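Local coordinates for chorismate synthase (Campylobacter jejuni, PDB 1SQ1), which probably converts 5-enolpyruvylshikimate-3-phosphate into chorismate by eliminating phosphate, using reduced FMN as cofactor, in the last step of the chorismate pathway, at residues T209-E220 with V336-N347. Numbering follows the deposited sequence.
Sequences TKVSGMLIGLGE and VRLVLADCLLLN
V339 O accepts two helix amides, D342 N and C343 N, and C343 turns its CB to the loop, 3.8 Å from G219 N. G217 and G219 both have positive phi, at angles where a CB would press on the preceding carbonyl oxygen; glycine avoids this.

Between these glycines L218 supplies the bulk. It crosses L340 at about a right angle, while its CD2 rests on the helix backbone, 3.6 Å from L344 CA. L340 is shared: its CD1 meets V211 CG1 tip to tip, and M214, present as selenomethionine, lays SE over its fork, 3.9 Å from CD1. Bends at chi2 and chi3 (-64° and -62°) fold the flexible M214 chain back to this place. Earlier in the strand, the compact, branched V211 and T209 fit against V336: V211 and V336 slide past each other in opposite directions, and T209 CG2 lies 4.1 Å from V336 CG2 while its hydroxyl bonds to S151.

At the helix end, E220 uses its aliphatic CG against L346 CD1 (3.9 Å); its carboxylate makes a weak, long ion pair with R7 of the second subunit. N347, just past the helix, lies against G217, its ND2 bonding weakly to Y359 of that subunit.

Helix 325-346 packs against strand 205-212 and the loop that follows; the axes of segments 209-212 and 336-346 approach to 11.2 Å, their directions 31° apart. Strands 148-156 and 286-292 flank that strand in its antiparallel sheet, and helix 226-235 packs beside V336 and C343.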
ATOM      1  N   THR A 209     -10.092  21.580  16.281  1.00 57.06           N
ATOM      2  CA  THR A 209     -10.596  21.361  14.931  1.00 56.65           C
ATOM      3  C   THR A 209     -11.993  20.781  14.995  1.00 57.24           C
ATOM      4  O   THR A 209     -12.209  19.697  15.534  1.00 56.45           O
ATOM      5  CB  THR A 209      -9.740  20.384  14.136  1.00 56.53           C
ATOM      6  OG1 THR A 209      -8.379  20.837  14.100  1.00 57.13           O
ATOM      7  CG2 THR A 209     -10.280  20.285  12.730  1.00 56.31           C
ATOM      8  N   LYS A 210     -12.939  21.519  14.436  1.00 58.33           N
ATOM      9  CA  LYS A 210     -14.325  21.102  14.420  1.00 58.59           C
ATOM     10  C   LYS A 210     -14.750  20.807  12.995  1.00 58.46           C
ATOM     11  O   LYS A 210     -14.426  21.559  12.075  1.00 58.73           O
ATOM     12  CB  LYS A 210     -15.199  22.205  15.018  1.00 60.48           C
ATOM     13  CG  LYS A 210     -16.687  22.027  14.799  1.00 62.69           C
ATOM     14  CD  LYS A 210     -17.464  22.728  15.891  1.00 65.25           C
ATOM     15  CE  LYS A 210     -18.717  23.392  15.360  1.00 67.02           C
ATOM     16  NZ  LYS A 210     -18.369  24.587  14.533  1.00 68.52           N
ATOM     17  N   VAL A 211     -15.457  19.695  12.807  1.00 57.32           N
ATOM     18  CA  VAL A 211     -15.933  19.330  11.482  1.00 57.77           C
ATOM     19  C   VAL A 211     -17.446  19.156  11.543  1.00 58.96           C
ATOM     20  O   VAL A 211     -17.953  18.348  12.328  1.00 59.84           O
ATOM     21  CB  VAL A 211     -15.283  18.025  10.992  1.00 56.48           C
ATOM     22  CG1 VAL A 211     -15.632  17.790   9.537  1.00 54.86           C
ATOM     23  CG2 VAL A 211     -13.778  18.092  11.170  1.00 55.06           C
ATOM     24  N   SER A 212     -18.158  19.927  10.726  1.00 60.09           N
ATOM     25  CA  SER A 212     -19.621  19.888  10.679  1.00 61.31           C
ATOM     26  C   SER A 212     -20.109  19.289   9.367  1.00 61.93           C
ATOM     27  O   SER A 212     -19.342  19.154   8.410  1.00 61.49           O
ATOM     28  CB  SER A 212     -20.185  21.296  10.803  1.00 60.02           C
ATOM     29  OG  SER A 212     -19.704  22.090   9.730  1.00 59.07           O
ATOM     30  N   GLY A 213     -21.398  18.956   9.326  1.00 63.01           N
ATOM     31  CA  GLY A 213     -21.976  18.369   8.132  1.00 62.94           C
ATOM     32  C   GLY A 213     -21.360  17.012   7.895  1.00 64.30           C
ATOM     33  O   GLY A 213     -21.107  16.614   6.759  1.00 66.02           O
HETATM   34  N   MSE A 214     -21.107  16.293   8.979  1.00 63.78           N
HETATM   35  CA  MSE A 214     -20.498  14.980   8.875  1.00 64.57           C
HETATM   36  C   MSE A 214     -21.445  13.902   8.367  1.00 63.77           C
HETATM   37  O   MSE A 214     -22.580  13.797   8.834  1.00 65.29           O
HETATM   38  CB  MSE A 214     -19.928  14.566  10.234  1.00 68.13           C
HETATM   39  CG  MSE A 214     -18.535  15.109  10.513  1.00 71.72           C
HETATM   40 SE   MSE A 214     -17.256  14.402   9.248  1.00 78.88          SE
HETATM   41  CE  MSE A 214     -17.429  12.532   9.719  1.00 73.58           C
ATOM     42  N   LEU A 215     -20.976  13.106   7.405  1.00 60.53           N
ATOM     43  CA  LEU A 215     -21.778  12.010   6.867  1.00 58.07           C
ATOM     44  C   LEU A 215     -21.641  10.871   7.866  1.00 57.42           C
ATOM     45  O   LEU A 215     -20.961  11.029   8.870  1.00 57.24           O
ATOM     46  CB  LEU A 215     -21.256  11.575   5.490  1.00 54.38           C
ATOM     47  CG  LEU A 215     -21.145  12.703   4.460  1.00 52.38           C
ATOM     48  CD1 LEU A 215     -20.589  12.177   3.152  1.00 50.94           C
ATOM     49  CD2 LEU A 215     -22.503  13.329   4.258  1.00 50.99           C
ATOM     50  N   ILE A 216     -22.281   9.735   7.608  1.00 57.97           N
ATOM     51  CA  ILE A 216     -22.183   8.593   8.515  1.00 58.26           C
ATOM     52  C   ILE A 216     -21.441   7.455   7.839  1.00 58.08           C
ATOM     53  O   ILE A 216     -21.560   7.265   6.641  1.00 59.34           O
ATOM     54  CB  ILE A 216     -23.581   8.091   8.951  1.00 59.12           C
ATOM     55  CG1 ILE A 216     -24.166   9.031  10.006  1.00 60.06           C
ATOM     56  CG2 ILE A 216     -23.495   6.679   9.519  1.00 59.25           C
ATOM     57  CD1 ILE A 216     -25.558   8.658  10.439  1.00 58.08           C
ATOM     58  N   GLY A 217     -20.647   6.714   8.599  1.00 59.13           N
ATOM     59  CA  GLY A 217     -19.925   5.608   8.004  1.00 59.51           C
ATOM     60  C   GLY A 217     -18.554   5.919   7.432  1.00 58.66           C
ATOM     61  O   GLY A 217     -17.920   5.031   6.876  1.00 59.35           O
ATOM     62  N   LEU A 218     -18.095   7.160   7.537  1.00 56.46           N
ATOM     63  CA  LEU A 218     -16.769   7.492   7.041  1.00 55.95           C
ATOM     64  C   LEU A 218     -15.714   6.844   7.940  1.00 57.03           C
ATOM     65  O   LEU A 218     -15.633   7.134   9.131  1.00 59.18           O
ATOM     66  CB  LEU A 218     -16.576   9.001   7.016  1.00 54.10           C
ATOM     67  CG  LEU A 218     -17.355   9.685   5.900  1.00 53.33           C
ATOM     68  CD1 LEU A 218     -17.117  11.182   5.941  1.00 51.72           C
ATOM     69  CD2 LEU A 218     -16.910   9.117   4.562  1.00 53.17           C
ATOM     70  N   GLY A 219     -14.905   5.961   7.367  1.00 58.09           N
ATOM     71  CA  GLY A 219     -13.886   5.285   8.142  1.00 58.82           C
ATOM     72  C   GLY A 219     -13.893   3.794   7.895  1.00 60.67           C
ATOM     73  O   GLY A 219     -14.937   3.149   7.967  1.00 61.32           O
ATOM     74  N   GLU A 220     -12.716   3.252   7.599  1.00 62.66           N
ATOM     75  CA  GLU A 220     -12.538   1.824   7.326  1.00 64.95           C
ATOM     76  C   GLU A 220     -12.227   1.058   8.605  1.00 63.97           C
ATOM     77  O   GLU A 220     -11.081   1.029   9.048  1.00 64.74           O
ATOM     78  CB  GLU A 220     -11.389   1.624   6.336  1.00 68.36           C
ATOM     79  CG  GLU A 220     -11.708   2.051   4.908  1.00 71.55           C
ATOM     80  CD  GLU A 220     -12.866   1.266   4.324  1.00 73.25           C
ATOM     81  OE1 GLU A 220     -13.896   1.894   3.981  1.00 74.89           O
ATOM     82  OE2 GLU A 220     -12.736   0.023   4.201  1.00 72.34           O
ATOM     83  N   VAL A 336      -6.836  17.192   8.398  1.00 56.67           N
ATOM     84  CA  VAL A 336      -8.128  16.576   8.677  1.00 56.27           C
ATOM     85  C   VAL A 336      -8.955  16.579   7.401  1.00 56.39           C
ATOM     86  O   VAL A 336      -9.829  15.738   7.203  1.00 57.42           O
ATOM     87  CB  VAL A 336      -8.889  17.318   9.787  1.00 55.82           C
ATOM     88  CG1 VAL A 336     -10.251  16.690   9.978  1.00 54.64           C
ATOM     89  CG2 VAL A 336      -8.096  17.249  11.087  1.00 54.47           C
ATOM     90  N   ARG A 337      -8.645  17.514   6.517  1.00 56.20           N
ATOM     91  CA  ARG A 337      -9.342  17.621   5.253  1.00 55.11           C
ATOM     92  C   ARG A 337      -8.969  16.401   4.425  1.00 54.52           C
ATOM     93  O   ARG A 337      -9.845  15.618   4.051  1.00 55.39           O
ATOM     94  CB  ARG A 337      -8.903  18.876   4.514  1.00 57.10           C
ATOM     95  CG  ARG A 337     -10.032  19.667   3.915  1.00 58.10           C
ATOM     96  CD  ARG A 337     -10.482  20.795   4.836  1.00 58.52           C
ATOM     97  NE  ARG A 337      -9.642  21.986   4.730  1.00 58.44           N
ATOM     98  CZ  ARG A 337     -10.081  23.212   5.019  1.00 60.08           C
ATOM     99  NH1 ARG A 337     -11.344  23.385   5.418  1.00 61.47           N
ATOM    100  NH2 ARG A 337      -9.273  24.262   4.928  1.00 57.03           N
ATOM    101  N   LEU A 338      -7.670  16.243   4.150  1.00 51.40           N
ATOM    102  CA  LEU A 338      -7.172  15.120   3.354  1.00 49.22           C
ATOM    103  C   LEU A 338      -7.749  13.787   3.816  1.00 49.21           C
ATOM    104  O   LEU A 338      -8.254  13.002   3.012  1.00 48.61           O
ATOM    105  CB  LEU A 338      -5.648  15.063   3.408  1.00 47.29           C
ATOM    106  CG  LEU A 338      -4.893  16.173   2.662  1.00 46.93           C
ATOM    107  CD1 LEU A 338      -3.537  16.330   3.293  1.00 45.09           C
ATOM    108  CD2 LEU A 338      -4.748  15.862   1.176  1.00 45.79           C
ATOM    109  N   VAL A 339      -7.680  13.528   5.114  1.00 49.11           N
ATOM    110  CA  VAL A 339      -8.217  12.282   5.636  1.00 48.29           C
ATOM    111  C   VAL A 339      -9.694  12.113   5.260  1.00 49.09           C
ATOM    112  O   VAL A 339     -10.049  11.159   4.567  1.00 48.79           O
ATOM    113  CB  VAL A 339      -8.078  12.214   7.164  1.00 47.31           C
ATOM    114  CG1 VAL A 339      -8.605  10.886   7.673  1.00 45.47           C
ATOM    115  CG2 VAL A 339      -6.623  12.391   7.554  1.00 47.76           C
ATOM    116  N   LEU A 340     -10.555  13.034   5.707  1.00 49.33           N
ATOM    117  CA  LEU A 340     -11.990  12.932   5.402  1.00 48.23           C
ATOM    118  C   LEU A 340     -12.289  12.747   3.914  1.00 49.25           C
ATOM    119  O   LEU A 340     -13.122  11.914   3.549  1.00 50.91           O
ATOM    120  CB  LEU A 340     -12.753  14.151   5.923  1.00 42.65           C
ATOM    121  CG  LEU A 340     -13.018  14.138   7.433  1.00 40.30           C
ATOM    122  CD1 LEU A 340     -13.739  15.400   7.825  1.00 32.81           C
ATOM    123  CD2 LEU A 340     -13.812  12.901   7.825  1.00 33.32           C
ATOM    124  N   ALA A 341     -11.613  13.509   3.059  1.00 48.64           N
ATOM    125  CA  ALA A 341     -11.828  13.395   1.629  1.00 48.33           C
ATOM    126  C   ALA A 341     -11.308  12.055   1.168  1.00 51.41           C
ATOM    127  O   ALA A 341     -11.634  11.593   0.077  1.00 52.53           O
ATOM    128  CB  ALA A 341     -11.114  14.499   0.912  1.00 48.70           C
ATOM    129  N   ASP A 342     -10.474  11.431   1.997  1.00 54.37           N
ATOM    130  CA  ASP A 342      -9.928  10.120   1.659  1.00 54.19           C
ATOM    131  C   ASP A 342     -10.940   9.030   2.054  1.00 53.08           C
ATOM    132  O   ASP A 342     -11.233   8.154   1.253  1.00 50.37           O
ATOM    133  CB  ASP A 342      -8.565   9.916   2.353  1.00 56.14           C
ATOM    134  CG  ASP A 342      -7.880   8.595   1.971  1.00 58.54           C
ATOM    135  OD1 ASP A 342      -6.851   8.276   2.607  1.00 60.08           O
ATOM    136  OD2 ASP A 342      -8.352   7.879   1.057  1.00 56.76           O
ATOM    137  N   CYS A 343     -11.500   9.098   3.261  1.00 54.42           N
ATOM    138  CA  CYS A 343     -12.478   8.089   3.681  1.00 58.11           C
ATOM    139  C   CYS A 343     -13.722   8.171   2.817  1.00 59.63           C
ATOM    140  O   CYS A 343     -14.418   7.172   2.603  1.00 60.95           O
ATOM    141  CB  CYS A 343     -12.921   8.299   5.126  1.00 59.27           C
ATOM    142  SG  CYS A 343     -11.604   8.412   6.336  1.00 61.21           S
ATOM    143  N   LEU A 344     -13.999   9.380   2.337  1.00 60.08           N
ATOM    144  CA  LEU A 344     -15.168   9.652   1.507  1.00 59.64           C
ATOM    145  C   LEU A 344     -15.129   8.811   0.229  1.00 59.80           C
ATOM    146  O   LEU A 344     -16.162   8.312  -0.228  1.00 60.06           O
ATOM    147  CB  LEU A 344     -15.210  11.154   1.183  1.00 59.48           C
ATOM    148  CG  LEU A 344     -16.530  11.814   0.791  1.00 56.34           C
ATOM    149  CD1 LEU A 344     -16.374  13.321   0.802  1.00 55.23           C
ATOM    150  CD2 LEU A 344     -16.933  11.329  -0.562  1.00 56.39           C
ATOM    151  N   LEU A 345     -13.934   8.656  -0.338  1.00 57.79           N
ATOM    152  CA  LEU A 345     -13.753   7.863  -1.545  1.00 57.25           C
ATOM    153  C   LEU A 345     -13.670   6.372  -1.179  1.00 57.65           C
ATOM    154  O   LEU A 345     -14.235   5.520  -1.859  1.00 58.39           O
ATOM    155  CB  LEU A 345     -12.487   8.317  -2.275  1.00 56.05           C
ATOM    156  CG  LEU A 345     -12.530   9.784  -2.726  1.00 56.84           C
ATOM    157  CD1 LEU A 345     -11.146  10.293  -3.115  1.00 56.33           C
ATOM    158  CD2 LEU A 345     -13.482   9.906  -3.891  1.00 55.67           C
ATOM    159  N   LEU A 346     -12.984   6.056  -0.089  1.00 57.53           N
ATOM    160  CA  LEU A 346     -12.862   4.673   0.340  1.00 58.16           C
ATOM    161  C   LEU A 346     -14.199   4.012   0.629  1.00 59.95           C
ATOM    162  O   LEU A 346     -14.404   2.845   0.317  1.00 58.66           O
ATOM    163  CB  LEU A 346     -12.020   4.586   1.602  1.00 56.93           C
ATOM    164  CG  LEU A 346     -10.524   4.799   1.442  1.00 56.06           C
ATOM    165  CD1 LEU A 346      -9.889   4.764   2.822  1.00 54.01           C
ATOM    166  CD2 LEU A 346      -9.939   3.729   0.528  1.00 52.89           C
ATOM    167  N   ASN A 347     -15.104   4.764   1.240  1.00 62.44           N
ATOM    168  CA  ASN A 347     -16.400   4.232   1.613  1.00 64.75           C
ATOM    169  C   ASN A 347     -17.409   4.251   0.466  1.00 66.57           C
ATOM    170  O   ASN A 347     -18.590   3.955   0.655  1.00 66.09           O
ATOM    171  CB  ASN A 347     -16.935   5.033   2.791  1.00 65.39           C
ATOM    172  CG  ASN A 347     -18.032   4.319   3.518  1.00 66.40           C
ATOM    173  OD1 ASN A 347     -17.790   3.308   4.179  1.00 68.37           O
ATOM    174  ND2 ASN A 347     -19.253   4.831   3.403  1.00 66.25           N
TER